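Local atomic coordinates of type C neurotoxin (Clostridium botulinum, PDB entry 3PME), a protein that probably binds gangliosides and membrane lipid at the nerve-cell surface, as the receptor-binding domain of a botulinum neurotoxin of the C/D mosaic serotype. Residues Leu102-Asn106 and Gly107-Trp111; Tyr238-Tyr242 and Asn243-Arg247; Asn59-Tyr62 and Ser63-Glu67. One frame throughout, in Å; residues are numbered along the deposited sequence.

Contact 1 of 3, residues Leu102-Asn106 and Gly107-Trp111; sequences LCIRN and GNIEW
A beta hairpin with a two-residue loop, a type I' turn, joins strand 102-105 to strand 108-111 in the jelly-roll half of the receptor-binding fragment, and C103 opposite E110 and R105 opposite N108 are its hydrogen-bonded pairs. C103 N gives to E110 O at 2.8 Å with an N-H...O angle of 172°, and E110 N returns a bond to C103 O at 2.9 Å. Next to the turn, R105 N donates to N108 O, and N108 N returns a bond to R105 O at 2.9 Å. N106 and G107 occupy the two corners with positive phi, as type I' requires. The N108 amide adds a weak bond from ND2 to R105 O at 3.3 Å, so two donors of one residue converge on that carbonyl. On the same face as N108, a diagonal salt bridge links the strands: R105 NH2 lies 2.9 Å from E110 OE1. With chi3 at 47° the arginine chain bends, and its guanidinium meets the oxygen close to its own plane; the acid, in contrast, is met from above the carboxylate plane, and the two planes stand 76° apart. R105 NE makes a weak second bond to the same oxygen, whereas E110 OE2 turns to S122 OG in a weak bond. The other face carries the non-hydrogen-bonded pairs L102-W111 and I104-I109, whose side chains are apolar. There L102 CD1 reaches over the backbone of E110, 3.5 Å from its O. This apolar face packs on strands 68-77 and 141-148, I109 and W111 each touching both strands of that other sheet, while R105, N108 and E110 lie against I124 of strand 120-126.

Contact 2 of 3, residues Tyr238-Tyr242 and Asn243-Arg247; sequences YMINY and NYIDR
N241 turns CG anti to its own nitrogen (chi1 -172°), which carries the amide forward to N243, while I240 holds CG1 between its backbone N and carbonyl carbon (chi1 56°), from where CD1 reaches the side chain of I245. From that position N241 OD1 accepts the backbone N-H of N243 at 2.9 Å, in a nearly straight bond whose donor is tilted from the amide's carbonyl plane. The main-chain O of N241 takes a bond of its own, from Y244 N, also at 2.9 Å. The N241 and N243 side chains run side by side, their amide planes 71° apart; N241 ND2 is held by S400 O and N243 OD1 by T399 OG1. Two successive type I beta turns, N241-Y244 and Y244-R247, make this corner between strands 238-241 and 247-252 of the beta-trefoil half. The second is closed by R247 N to Y244 O at 3.2 Å. CB of N243 sits 3.6 Å above the Y244 ring plane, over its centre, and Y384 meets the same ring edge-to-face. I240 and I245 lie alongside each other, pointing the same way, with I240 CD1 3.5 Å from I245 CG1; I245 also touches Y226. Two waters bridge the segments: one donates to M239 O and R247 O, while the other accepts from N241 N and donates to Y244 O at 2.8 Å. R247 NH1 bonds to L258 O, and its guanidinium makes a cation-pi contact with Y384.

Contact 3 of 3, residues Asn59-Tyr62 and Ser63-Glu67; sequences NILY and SAIYE
The Y66 ring lays its edge against the backbone carbonyl of L61, with CD2 3.0 Å from L61 O and the oxygen close to the ring plane. This edge contact lies in the loop between strands 51-55 and 68-77 of the jelly-roll half, where an inverse gamma turn centred on Y62 leads into an ST turn at S63 and then a 3-10 segment, 64-66. The gamma turn brings S63 N back to L61 O at 3.0 Å, but the bond is weak and markedly bent at the hydrogen. L61 O therefore has an amide donor and an aromatic edge beside it. Farther along the same ring, CE2 approaches L61 CB at 4.0 Å, while the phenol oxygen of Y66 is held by the backbone N of L175, a residue that L61 also touches. I65 adds an apolar contact: its CG2 branch meets L61 CD2 at 3.8 Å, the two side chains crossing at a slant, and that methyl also lies near L61 O. The I65 side chain has CG1 anti to the backbone N, which leaves CG2 as the branch turned to L61. The backbone of the short helical segment is marked by Y66 N to S63 O and E67 N to A64 O, each spanning three residues. I60 touches Y23, and Y66 touches K174. S63 supplies the side-chain hydrogen bonds across the contact and into the 3-10 segment. Its OG stands between backbone N and carbonyl carbon (chi1 71°), where it both gives and accepts: it takes the N-H of I65 at 3.2 Å with an angle of 167°, and donates to I60 O at 2.6 Å, at a C=O...OG angle of 172°.

Contacts 1 and 3 lie in the N-terminal, jelly-roll half, and contact 2 in the beta-trefoil half. Contact 1 is largely buried, contact 2 partly so, and contact 3 lies at the surface, its centre about 34 Å from the centre of the chain. Paired strand backbone holds contact 1, with an ion pair on one face and apolar side chains on the other. Contact 2 instead uses side-chain amide, turn and bridging-water bonds beside one isoleucine pair, and contact 3 a serine hydroxyl, with an aromatic edge on a carbonyl and small apolar contacts. Contacts 1 and 3 both relate to strand 68-77: the first packs on it and the second leads into it. Contacts 2 and 3 lie on opposite sides of the chain's centre.

Contact 1 of 3, residues Leu102-Asn106 and Gly107-Trp111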
loop_
_atom_site.group_PDB
_atom_site.type_symbol
_atom_site.label_atom_id
_atom_site.label_comp_id
_atom_site.label_asym_id
_atom_site.label_seq_id
_atom_site.Cartn_x
_atom_site.Cartn_y
_atom_site.Cartn_z
ATOM N N LEU A 102 19.427 9.342 1.987
ATOM C CA LEU A 102 18.017 9.360 2.345
ATOM C C LEU A 102 17.902 9.047 3.823
ATOM O O LEU A 102 18.487 8.069 4.307
ATOM C CB LEU A 102 17.244 8.309 1.562
ATOM C CG LEU A 102 15.736 8.245 1.851
ATOM C CD1 LEU A 102 15.023 9.438 1.227
ATOM C CD2 LEU A 102 15.159 6.936 1.327
ATOM N N CYS A 103 17.148 9.874 4.539
ATOM C CA CYS A 103 16.898 9.661 5.967
ATOM C C CYS A 103 15.412 9.618 6.271
ATOM O O CYS A 103 14.583 10.071 5.481
ATOM C CB CYS A 103 17.507 10.786 6.802
ATOM S SG CYS A 103 19.242 11.097 6.495
ATOM N N ILE A 104 15.092 9.074 7.441
ATOM C CA ILE A 104 13.768 9.175 8.034
ATOM C C ILE A 104 13.943 9.972 9.312
ATOM O O ILE A 104 14.859 9.722 10.088
ATOM C CB ILE A 104 13.215 7.780 8.394
ATOM C CG1 ILE A 104 12.978 6.967 7.127
ATOM C CG2 ILE A 104 11.946 7.886 9.234
ATOM C CD1 ILE A 104 11.898 7.509 6.287
ATOM N N ARG A 105 13.085 10.955 9.529
ATOM C CA ARG A 105 13.186 11.736 10.745
ATOM C C ARG A 105 11.819 12.231 11.171
ATOM O O ARG A 105 11.148 12.943 10.426
ATOM C CB ARG A 105 14.137 12.918 10.564
ATOM C CG ARG A 105 14.177 13.829 11.772
ATOM C CD ARG A 105 15.202 14.949 11.603
ATOM N NE ARG A 105 15.115 15.602 10.300
ATOM C CZ ARG A 105 14.171 16.475 9.965
ATOM N NH1 ARG A 105 13.215 16.794 10.830
ATOM N NH2 ARG A 105 14.173 17.021 8.757
ATOM N N ASN A 106 11.411 11.830 12.371
ATOM C CA ASN A 106 10.151 12.284 12.940
ATOM C C ASN A 106 8.988 12.179 11.950
ATOM O O ASN A 106 8.242 13.138 11.753
ATOM C CB ASN A 106 10.302 13.732 13.432
ATOM C CG ASN A 106 9.163 14.161 14.337
ATOM O OD1 ASN A 106 8.506 13.328 14.958
ATOM N ND2 ASN A 106 8.925 15.466 14.419
ATOM N N GLY A 107 8.837 11.023 11.313
ATOM C CA GLY A 107 7.699 10.806 10.439
ATOM C C GLY A 107 7.790 11.517 9.098
ATOM O O GLY A 107 6.798 11.668 8.402
ATOM N N ASN A 108 8.997 11.947 8.753
ATOM C CA ASN A 108 9.281 12.541 7.452
ATOM C C ASN A 108 10.318 11.699 6.727
ATOM O O ASN A 108 11.160 11.075 7.366
ATOM C CB ASN A 108 9.854 13.956 7.610
ATOM C CG ASN A 108 8.847 14.949 8.166
ATOM O OD1 ASN A 108 8.167 15.650 7.414
ATOM N ND2 ASN A 108 8.755 15.017 9.490
ATOM N N ILE A 109 10.261 11.676 5.398
ATOM C CA ILE A 109 11.417 11.225 4.624
ATOM C C ILE A 109 12.155 12.452 4.118
ATOM O O ILE A 109 11.539 13.469 3.770
ATOM C CB ILE A 109 11.065 10.288 3.441
ATOM C CG1 ILE A 109 10.059 10.936 2.499
ATOM C CG2 ILE A 109 10.556 8.951 3.935
ATOM C CD1 ILE A 109 10.060 10.297 1.124
ATOM N N GLU A 110 13.482 12.356 4.092
ATOM C CA GLU A 110 14.315 13.497 3.716
ATOM C C GLU A 110 15.432 13.057 2.784
ATOM O O GLU A 110 16.183 12.125 3.090
ATOM C CB GLU A 110 14.894 14.180 4.957
ATOM C CG GLU A 110 15.642 15.477 4.633
ATOM C CD GLU A 110 16.097 16.240 5.874
ATOM O OE1 GLU A 110 16.076 15.660 6.978
ATOM O OE2 GLU A 110 16.486 17.427 5.744
ATOM N N TRP A 111 15.529 13.738 1.647
ATOM C CA TRP A 111 16.582 13.480 0.674
ATOM C C TRP A 111 17.569 14.623 0.744
ATOM O O TRP A 111 17.185 15.786 0.668
ATOM C CB TRP A 111 15.996 13.382 -0.732
ATOM C CG TRP A 111 17.027 13.426 -1.841
ATOM C CD1 TRP A 111 17.518 14.539 -2.455
ATOM C CD2 TRP A 111 17.657 12.309 -2.470
ATOM N NE1 TRP A 111 18.425 14.184 -3.429
ATOM C CE2 TRP A 111 18.525 12.820 -3.458
ATOM C CE3 TRP A 111 17.567 10.927 -2.300
ATOM C CZ2 TRP A 111 19.306 11.994 -4.267
ATOM C CZ3 TRP A 111 18.343 10.106 -3.113
ATOM C CH2 TRP A 111 19.193 10.644 -4.083
#

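Contact 2 of 3, residues Tyr238-Tyr242 and Asn243-Arg247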
loop_
_atom_site.group_PDB
_atom_site.type_symbol
_atom_site.label_atom_id
_atom_site.label_comp_id
_atom_site.label_asym_id
_atom_site.label_seq_id
_atom_site.Cartn_x
_atom_site.Cartn_y
_atom_site.Cartn_z
ATOM N N TYR A 238 -9.529 -7.392 8.395
ATOM C CA TYR A 238 -10.613 -6.573 8.909
ATOM C C TYR A 238 -11.105 -5.754 7.740
ATOM O O TYR A 238 -10.425 -4.818 7.274
ATOM C CB TYR A 238 -10.142 -5.700 10.069
ATOM C CG TYR A 238 -9.574 -6.523 11.207
ATOM C CD1 TYR A 238 -10.417 -7.108 12.158
ATOM C CD2 TYR A 238 -8.204 -6.746 11.314
ATOM C CE1 TYR A 238 -9.898 -7.876 13.192
ATOM C CE2 TYR A 238 -7.680 -7.507 12.350
ATOM C CZ TYR A 238 -8.535 -8.071 13.276
ATOM O OH TYR A 238 -8.004 -8.828 14.298
ATOM N N MET A 239 -12.262 -6.143 7.223
ATOM C CA MET A 239 -12.853 -5.476 6.078
ATOM C C MET A 239 -13.530 -4.188 6.525
ATOM O O MET A 239 -14.366 -4.206 7.421
ATOM C CB MET A 239 -13.856 -6.404 5.403
ATOM C CG MET A 239 -14.545 -5.806 4.195
ATOM S SD MET A 239 -15.613 -7.062 3.455
ATOM C CE MET A 239 -16.247 -6.176 2.032
ATOM N N ILE A 240 -13.144 -3.069 5.922
ATOM C CA ILE A 240 -13.749 -1.793 6.258
ATOM C C ILE A 240 -14.242 -1.051 5.028
ATOM O O ILE A 240 -13.702 -1.193 3.927
ATOM C CB ILE A 240 -12.774 -0.866 7.035
ATOM C CG1 ILE A 240 -11.479 -0.659 6.246
ATOM C CG2 ILE A 240 -12.488 -1.440 8.423
ATOM C CD1 ILE A 240 -10.699 0.591 6.672
ATOM N N ASN A 241 -15.284 -0.263 5.227
ATOM C CA ASN A 241 -15.650 0.743 4.261
ATOM C C ASN A 241 -14.752 1.968 4.438
ATOM O O ASN A 241 -14.430 2.351 5.560
ATOM C CB ASN A 241 -17.105 1.142 4.446
ATOM C CG ASN A 241 -17.585 2.050 3.349
ATOM O OD1 ASN A 241 -17.548 3.273 3.477
ATOM N ND2 ASN A 241 -18.003 1.457 2.238
ATOM N N TYR A 242 -14.355 2.573 3.325
ATOM C CA TYR A 242 -13.522 3.766 3.353
ATOM C C TYR A 242 -14.014 4.785 4.376
ATOM O O TYR A 242 -13.217 5.437 5.057
ATOM C CB TYR A 242 -13.533 4.393 1.956
ATOM C CG TYR A 242 -12.564 5.524 1.735
ATOM C CD1 TYR A 242 -12.880 6.819 2.112
ATOM C CD2 TYR A 242 -11.354 5.296 1.108
ATOM C CE1 TYR A 242 -11.997 7.859 1.888
ATOM C CE2 TYR A 242 -10.464 6.327 0.880
ATOM C CZ TYR A 242 -10.791 7.600 1.278
ATOM O OH TYR A 242 -9.901 8.626 1.051
ATOM N N ASN A 243 -15.331 4.918 4.489
ATOM C CA ASN A 243 -15.920 5.950 5.333
ATOM C C ASN A 243 -15.938 5.620 6.825
ATOM O O ASN A 243 -16.126 6.511 7.653
ATOM C CB ASN A 243 -17.343 6.282 4.867
ATOM C CG ASN A 243 -17.377 6.993 3.519
ATOM O OD1 ASN A 243 -16.352 7.486 3.035
ATOM N ND2 ASN A 243 -18.561 7.066 2.913
ATOM N N TYR A 244 -15.770 4.342 7.165
ATOM C CA TYR A 244 -15.966 3.891 8.540
ATOM C C TYR A 244 -14.832 2.982 9.050
ATOM O O TYR A 244 -15.057 1.816 9.356
ATOM C CB TYR A 244 -17.342 3.202 8.651
ATOM C CG TYR A 244 -18.457 4.051 8.078
ATOM C CD1 TYR A 244 -18.770 5.288 8.639
ATOM C CD2 TYR A 244 -19.169 3.647 6.950
ATOM C CE1 TYR A 244 -19.766 6.090 8.110
ATOM C CE2 TYR A 244 -20.176 4.437 6.415
ATOM C CZ TYR A 244 -20.467 5.660 7.000
ATOM O OH TYR A 244 -21.457 6.453 6.480
ATOM N N ILE A 245 -13.624 3.537 9.180
ATOM C CA ILE A 245 -12.438 2.757 9.542
ATOM C C ILE A 245 -12.467 2.261 10.990
ATOM O O ILE A 245 -11.724 1.349 11.363
ATOM C CB ILE A 245 -11.137 3.571 9.307
ATOM C CG1 ILE A 245 -9.898 2.672 9.414
ATOM C CG2 ILE A 245 -11.055 4.724 10.291
ATOM C CD1 ILE A 245 -8.611 3.330 8.951
ATOM N N ASP A 246 -13.347 2.852 11.795
ATOM C CA ASP A 246 -13.456 2.493 13.205
ATOM C C ASP A 246 -14.620 1.550 13.494
ATOM O O ASP A 246 -14.990 1.373 14.651
ATOM C CB ASP A 246 -13.611 3.750 14.069
ATOM C CG ASP A 246 -14.831 4.579 13.691
ATOM O OD1 ASP A 246 -15.370 4.402 12.578
ATOM O OD2 ASP A 246 -15.242 5.434 14.504
ATOM N N ARG A 247 -15.191 0.961 12.447
ATOM C CA ARG A 247 -16.297 0.026 12.632
ATOM C C ARG A 247 -15.910 -1.348 12.145
ATOM O O ARG A 247 -15.098 -1.482 11.230
ATOM C CB ARG A 247 -17.554 0.506 11.908
ATOM C CG ARG A 247 -18.042 1.842 12.419
ATOM C CD ARG A 247 -19.423 2.233 11.932
ATOM N NE ARG A 247 -19.820 3.400 12.714
ATOM C CZ ARG A 247 -20.653 3.381 13.749
ATOM N NH1 ARG A 247 -21.289 2.267 14.115
ATOM N NH2 ARG A 247 -20.899 4.509 14.396
HETATM O O HOH W 1 -16.231 -2.638 8.900
HETATM O O HOH W 2 -16.414 -0.091 7.847
#

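Contact 3 of 3, residues Asn59-Tyr62 and Ser63-Glu67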
loop_
_atom_site.group_PDB
_atom_site.type_symbol
_atom_site.label_atom_id
_atom_site.label_comp_id
_atom_site.label_asym_id
_atom_site.label_seq_id
_atom_site.Cartn_x
_atom_site.Cartn_y
_atom_site.Cartn_z
ATOM N N ASN A 59 32.992 4.003 -13.656
ATOM C CA ASN A 59 32.969 4.664 -14.955
ATOM C C ASN A 59 31.590 5.195 -15.317
ATOM O O ASN A 59 31.462 6.092 -16.148
ATOM C CB ASN A 59 33.507 3.738 -16.049
ATOM C CG ASN A 59 34.974 3.403 -15.856
ATOM O OD1 ASN A 59 35.331 2.256 -15.594
ATOM N ND2 ASN A 59 35.826 4.408 -15.961
ATOM N N ILE A 60 30.558 4.641 -14.687
ATOM C CA ILE A 60 29.201 5.141 -14.859
ATOM C C ILE A 60 29.088 6.612 -14.466
ATOM O O ILE A 60 28.299 7.352 -15.049
ATOM C CB ILE A 60 28.189 4.331 -14.018
ATOM C CG1 ILE A 60 27.960 2.958 -14.632
ATOM C CG2 ILE A 60 26.857 5.065 -13.911
ATOM C CD1 ILE A 60 27.046 2.084 -13.800
ATOM N N LEU A 61 29.870 7.033 -13.476
ATOM C CA LEU A 61 29.794 8.413 -12.993
ATOM C C LEU A 61 30.336 9.405 -14.009
ATOM O O LEU A 61 30.052 10.598 -13.927
ATOM C CB LEU A 61 30.519 8.568 -11.657
ATOM C CG LEU A 61 29.843 7.829 -10.505
ATOM C CD1 LEU A 61 30.543 8.157 -9.203
ATOM C CD2 LEU A 61 28.368 8.189 -10.432
ATOM N N TYR A 62 31.115 8.919 -14.971
ATOM C CA TYR A 62 31.608 9.796 -16.023
ATOM C C TYR A 62 30.586 9.839 -17.153
ATOM O O TYR A 62 30.807 9.299 -18.244
ATOM C CB TYR A 62 32.969 9.331 -16.537
ATOM C CG TYR A 62 33.638 10.340 -17.434
ATOM C CD1 TYR A 62 34.287 11.452 -16.905
ATOM C CD2 TYR A 62 33.621 10.186 -18.812
ATOM C CE1 TYR A 62 34.900 12.376 -17.732
ATOM C CE2 TYR A 62 34.230 11.103 -19.640
ATOM C CZ TYR A 62 34.866 12.191 -19.097
ATOM O OH TYR A 62 35.464 13.099 -19.938
ATOM N N SER A 63 29.463 10.494 -16.877
ATOM C CA SER A 63 28.316 10.487 -17.774
ATOM C C SER A 63 27.357 11.601 -17.377
ATOM O O SER A 63 27.669 12.423 -16.518
ATOM C CB SER A 63 27.585 9.148 -17.685
ATOM O OG SER A 63 26.906 9.032 -16.444
ATOM N N ALA A 64 26.177 11.600 -17.989
ATOM C CA ALA A 64 25.163 12.610 -17.708
ATOM C C ALA A 64 24.716 12.590 -16.254
ATOM O O ALA A 64 24.093 13.540 -15.800
ATOM C CB ALA A 64 23.965 12.425 -18.623
ATOM N N ILE A 65 25.035 11.513 -15.536
ATOM C CA ILE A 65 24.627 11.355 -14.137
ATOM C C ILE A 65 25.114 12.512 -13.279
ATOM O O ILE A 65 24.483 12.883 -12.288
ATOM C CB ILE A 65 25.149 10.033 -13.524
ATOM C CG1 ILE A 65 24.341 9.666 -12.279
ATOM C CG2 ILE A 65 26.625 10.125 -13.181
ATOM C CD1 ILE A 65 22.952 9.195 -12.584
ATOM N N TYR A 66 26.240 13.098 -13.664
ATOM C CA TYR A 66 26.765 14.218 -12.906
ATOM C C TYR A 66 26.001 15.510 -13.193
ATOM O O TYR A 66 26.120 16.480 -12.450
ATOM C CB TYR A 66 28.262 14.392 -13.161
ATOM C CG TYR A 66 29.129 13.986 -11.989
ATOM C CD1 TYR A 66 29.075 14.686 -10.794
ATOM C CD2 TYR A 66 30.013 12.922 -12.088
ATOM C CE1 TYR A 66 29.872 14.334 -9.724
ATOM C CE2 TYR A 66 30.812 12.550 -11.020
ATOM C CZ TYR A 66 30.738 13.266 -9.840
ATOM O OH TYR A 66 31.530 12.917 -8.775
ATOM N N GLU A 67 25.216 15.523 -14.269
ATOM C CA GLU A 67 24.405 16.689 -14.603
ATOM C C GLU A 67 22.935 16.487 -14.257
ATOM O O GLU A 67 22.265 17.408 -13.794
ATOM C CB GLU A 67 24.526 17.019 -16.093
ATOM C CG GLU A 67 25.956 17.054 -16.613
ATOM C CD GLU A 67 26.015 17.001 -18.132
ATOM O OE1 GLU A 67 25.135 17.607 -18.785
ATOM O OE2 GLU A 67 26.934 16.347 -18.673
#